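Local coordinates for L-arabinose ABC transporter, periplasmic L-arabinose-binding protein (Burkholderia thailandensis, PDB 4KZK) that binds the sugar beta-D-galactopyranose and probably delivers L-arabinose and related sugars in the periplasm to an ABC transporter, at residues 37-41 with 302-307; 55-59 with 70-74. All coordinates share one frame; numbering follows the deposited sequence.

Contact 1: 37-41 with 302-307; sequences VKIGF and MYDWIT
The ring of Y303 meets V37 and T307. CG1 of V37 comes up to it obliquely, 4.0 Å from CD1 of Y303, the two side chains crossing at about a right angle. On one face lies the methyl of T307, its CG2 3.8 Å above the plane and displaced toward the rim, while OD1 of D304 sits in plane at the edge. T307 CG2 also touches V37 CG2 at 3.9 Å, so the beta-branched valine spreads one methyl to the tyrosine and one to the threonine. The hydroxyl of T307 turns back into its own helix: with chi1 59°, OG1 donates to Y303 O over 2.8 Å, from above the carbonyl plane, and that oxygen also accepts T307 N.

Deeper in, the I39 side chain runs alongside M302 and I306, pointing the other way. Its CD1 reaches M302 CG at 3.7 Å, and its CG1 lies 3.8 Å from I306 CD1; stiff, beta-branched isoleucines and the pliable methionine fill the layer between strand and helix. No hydrogen bond crosses, and M302 and I306 go on to strand 118-122. Residues 302-307 run at 141° to 38-41; helix 291-308 belongs to the alpha/beta sandwich of a LacI-like sugar-binding protein.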
# COMPACT_ATOMS: atom_id res chain seq x y z
N VAL A 37 10.42 -14.83 -24.14
CA VAL A 37 10.62 -14.06 -22.87
C VAL A 37 9.48 -14.36 -21.90
O VAL A 37 8.31 -14.40 -22.28
CB VAL A 37 10.74 -12.54 -23.16
CG1 VAL A 37 10.89 -11.75 -21.86
CG2 VAL A 37 11.91 -12.27 -24.09
N LYS A 38 9.85 -14.59 -20.64
CA LYS A 38 8.92 -14.91 -19.58
C LYS A 38 9.34 -14.16 -18.33
O LYS A 38 10.49 -14.21 -17.94
CB LYS A 38 8.94 -16.42 -19.35
CG LYS A 38 7.79 -16.97 -18.55
CD LYS A 38 7.85 -18.48 -18.48
CE LYS A 38 7.28 -19.12 -19.75
NZ LYS A 38 7.57 -20.57 -19.89
N ILE A 39 8.39 -13.44 -17.74
CA ILE A 39 8.63 -12.60 -16.56
C ILE A 39 7.68 -13.02 -15.45
O ILE A 39 6.47 -13.16 -15.68
CB ILE A 39 8.46 -11.11 -16.89
CG1 ILE A 39 9.56 -10.66 -17.85
CG2 ILE A 39 8.52 -10.26 -15.62
CD1 ILE A 39 9.38 -9.26 -18.41
N GLY A 40 8.23 -13.21 -14.26
CA GLY A 40 7.44 -13.52 -13.06
C GLY A 40 7.01 -12.24 -12.39
O GLY A 40 7.74 -11.26 -12.42
N PHE A 41 5.81 -12.25 -11.80
CA PHE A 41 5.31 -11.11 -11.03
C PHE A 41 4.69 -11.69 -9.77
O PHE A 41 3.61 -12.25 -9.80
CB PHE A 41 4.30 -10.29 -11.83
CG PHE A 41 4.20 -8.84 -11.41
CD1 PHE A 41 3.80 -8.47 -10.13
CD2 PHE A 41 4.54 -7.82 -12.30
CE1 PHE A 41 3.72 -7.13 -9.77
CE2 PHE A 41 4.45 -6.48 -11.94
CZ PHE A 41 4.04 -6.14 -10.65
N MET A 302 11.67 -4.23 -16.87
CA MET A 302 12.22 -5.59 -16.84
C MET A 302 12.42 -6.18 -18.24
O MET A 302 13.48 -6.71 -18.54
CB MET A 302 11.32 -6.53 -16.00
CG MET A 302 11.79 -7.98 -15.97
SD MET A 302 13.45 -8.16 -15.29
CE MET A 302 13.18 -7.86 -13.55
N TYR A 303 11.41 -6.10 -19.09
CA TYR A 303 11.50 -6.58 -20.47
C TYR A 303 12.71 -6.00 -21.20
O TYR A 303 13.52 -6.73 -21.79
CB TYR A 303 10.22 -6.23 -21.24
CG TYR A 303 10.25 -6.73 -22.67
CD1 TYR A 303 9.94 -8.05 -22.98
CD2 TYR A 303 10.62 -5.88 -23.69
CE1 TYR A 303 9.99 -8.51 -24.29
CE2 TYR A 303 10.67 -6.33 -25.01
CZ TYR A 303 10.34 -7.64 -25.29
OH TYR A 303 10.40 -8.09 -26.60
N ASP A 304 12.85 -4.69 -21.13
CA ASP A 304 13.95 -3.99 -21.81
C ASP A 304 15.30 -4.35 -21.18
O ASP A 304 16.32 -4.38 -21.87
CB ASP A 304 13.74 -2.48 -21.75
CG ASP A 304 12.64 -2.00 -22.68
OD1 ASP A 304 12.16 -2.78 -23.54
OD2 ASP A 304 12.25 -0.82 -22.55
N TRP A 305 15.31 -4.61 -19.88
CA TRP A 305 16.53 -5.04 -19.18
C TRP A 305 16.98 -6.41 -19.69
O TRP A 305 18.18 -6.63 -19.98
CB TRP A 305 16.26 -5.09 -17.67
CG TRP A 305 17.45 -5.25 -16.77
CD1 TRP A 305 18.78 -5.15 -17.09
CD2 TRP A 305 17.40 -5.49 -15.36
NE1 TRP A 305 19.55 -5.34 -15.97
CE2 TRP A 305 18.73 -5.55 -14.89
CE3 TRP A 305 16.36 -5.69 -14.45
CZ2 TRP A 305 19.03 -5.79 -13.55
CZ3 TRP A 305 16.67 -5.93 -13.13
CH2 TRP A 305 17.99 -5.97 -12.68
N ILE A 306 16.02 -7.33 -19.83
CA ILE A 306 16.29 -8.67 -20.35
C ILE A 306 16.74 -8.64 -21.81
O ILE A 306 17.75 -9.27 -22.17
CB ILE A 306 15.04 -9.57 -20.25
CG1 ILE A 306 14.73 -9.87 -18.77
CG2 ILE A 306 15.23 -10.89 -21.00
CD1 ILE A 306 13.32 -10.34 -18.51
N THR A 307 15.99 -7.94 -22.65
CA THR A 307 16.15 -8.05 -24.11
C THR A 307 17.19 -7.10 -24.72
O THR A 307 17.76 -7.42 -25.76
CB THR A 307 14.81 -7.84 -24.83
OG1 THR A 307 14.28 -6.55 -24.52
CG2 THR A 307 13.81 -8.93 -24.43

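Contact 2: 55-59 with 70-74; sequences WRFAE and VKIAA
CH-pi contact between W55 and K71 dominates. The aliphatic part of the lysine lies over one face of the indole, with K71 CG 3.6 Å from the centroid of the five-membered ring of W55 and only 6° off its normal. K71 CD continues along the same face to 3.6 Å from W55 CG, and K71 CB covers it nearer the rim. A lysine suits this edge strand because its methylenes can cover an aromatic while its ammonium reaches past the ring.

The charged contact is looser. The bend at chi3 (-65°) turns the chain end off the indole and along the flank of the helix, where NZ forms a salt bridge with E59 OE2; its hydrogen bond is weak at 3.4 Å. E59 stands one turn after W55, so one lysine meets both.

By van der Waals contact, the far edge of the indole reaches the strand backbone: I72 O lies near the ring plane, 3.6 Å from W55 CZ2. The indole NE1 bonds to F41 O on the neighbouring strand. Residues 55-59 run nearly antiparallel to 70-73 (165°); helix 49-65 and strand 68-73 belong to a beta-alpha-beta unit of a Rossmann-like sugar-binding domain.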
# COMPACT_ATOMS: atom_id res chain seq x y z
N TRP A 55 -1.20 -6.78 -11.45
CA TRP A 55 -1.25 -7.94 -12.37
C TRP A 55 -1.98 -7.65 -13.68
O TRP A 55 -1.53 -8.10 -14.74
CB TRP A 55 -1.88 -9.16 -11.70
CG TRP A 55 -0.92 -10.00 -10.86
CD1 TRP A 55 0.45 -10.00 -10.93
CD2 TRP A 55 -1.27 -11.01 -9.92
NE1 TRP A 55 0.96 -10.94 -10.07
CE2 TRP A 55 -0.08 -11.57 -9.43
CE3 TRP A 55 -2.49 -11.51 -9.45
CZ2 TRP A 55 -0.06 -12.59 -8.50
CZ3 TRP A 55 -2.47 -12.52 -8.51
CH2 TRP A 55 -1.27 -13.06 -8.05
N ARG A 56 -3.09 -6.93 -13.60
CA ARG A 56 -3.88 -6.65 -14.79
C ARG A 56 -3.05 -5.78 -15.75
O ARG A 56 -3.06 -6.00 -16.97
CB ARG A 56 -5.20 -5.95 -14.41
CG ARG A 56 -5.98 -5.39 -15.59
CD ARG A 56 -7.38 -4.97 -15.16
NE ARG A 56 -7.41 -3.85 -14.21
CZ ARG A 56 -7.65 -2.57 -14.52
NH1 ARG A 56 -7.84 -2.17 -15.78
NH2 ARG A 56 -7.68 -1.65 -13.55
N PHE A 57 -2.33 -4.81 -15.21
CA PHE A 57 -1.49 -3.94 -16.04
C PHE A 57 -0.21 -4.61 -16.51
O PHE A 57 0.25 -4.35 -17.65
CB PHE A 57 -1.24 -2.60 -15.34
CG PHE A 57 -2.44 -1.72 -15.36
CD1 PHE A 57 -2.86 -1.18 -16.57
CD2 PHE A 57 -3.19 -1.48 -14.23
CE1 PHE A 57 -3.98 -0.39 -16.63
CE2 PHE A 57 -4.33 -0.68 -14.29
CZ PHE A 57 -4.72 -0.13 -15.51
N ALA A 58 0.33 -5.51 -15.70
CA ALA A 58 1.45 -6.35 -16.13
C ALA A 58 1.02 -7.25 -17.29
O ALA A 58 1.81 -7.47 -18.20
CB ALA A 58 1.99 -7.19 -14.99
N GLU A 59 -0.22 -7.74 -17.28
CA GLU A 59 -0.77 -8.51 -18.41
C GLU A 59 -0.87 -7.67 -19.67
O GLU A 59 -0.66 -8.19 -20.80
CB GLU A 59 -2.16 -9.05 -18.09
CG GLU A 59 -2.19 -10.25 -17.17
CD GLU A 59 -1.62 -11.51 -17.80
OE1 GLU A 59 -1.33 -11.55 -19.03
OE2 GLU A 59 -1.52 -12.50 -17.04
N VAL A 70 3.95 -14.71 -15.73
CA VAL A 70 3.61 -15.74 -14.76
C VAL A 70 3.31 -15.06 -13.43
O VAL A 70 4.20 -14.49 -12.80
CB VAL A 70 4.73 -16.79 -14.59
CG1 VAL A 70 4.33 -17.88 -13.58
CG2 VAL A 70 5.11 -17.39 -15.93
N LYS A 71 2.04 -15.14 -13.03
CA LYS A 71 1.55 -14.48 -11.80
C LYS A 71 1.54 -15.47 -10.64
O LYS A 71 0.92 -16.52 -10.72
CB LYS A 71 0.12 -13.99 -12.03
CG LYS A 71 -0.02 -12.93 -13.09
CD LYS A 71 -1.47 -12.51 -13.31
CE LYS A 71 -2.32 -13.63 -13.85
NZ LYS A 71 -3.61 -13.11 -14.39
N ILE A 72 2.25 -15.14 -9.56
CA ILE A 72 2.32 -16.03 -8.39
C ILE A 72 2.12 -15.25 -7.09
O ILE A 72 2.70 -14.18 -6.89
CB ILE A 72 3.67 -16.81 -8.34
CG1 ILE A 72 3.94 -17.51 -9.68
CG2 ILE A 72 3.64 -17.87 -7.23
CD1 ILE A 72 5.35 -18.07 -9.77
N ALA A 73 1.27 -15.80 -6.22
CA ALA A 73 1.06 -15.28 -4.88
C ALA A 73 2.04 -15.95 -3.94
O ALA A 73 2.22 -17.18 -3.97
CB ALA A 73 -0.37 -15.56 -4.42
N ALA A 74 2.69 -15.13 -3.11
CA ALA A 74 3.66 -15.67 -2.14
C ALA A 74 3.56 -14.87 -0.84
O ALA A 74 4.31 -13.91 -0.63
CB ALA A 74 5.05 -15.62 -2.72

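From the N terminus the chain enters strand 38-43, forms helix 49-65 and returns along strand 68-73; contact 2 closes this short loop, with ten residues between its segments. Contact 1 closes a far longer one, bringing helix 291-308 back to the first strand after 260 intervening residues, so contact 2 is nested inside it. Both meet the same sheet, where strand 68-73 is outermost and strand 38-43 its parallel neighbour, joined by probable hydrogen bonds such as V70 N to I39 O. A58 packs on F41, linking helix 49-65 to the strand of contact 1. Together they tie the chain's opening unit to a helix from near its C-terminal end.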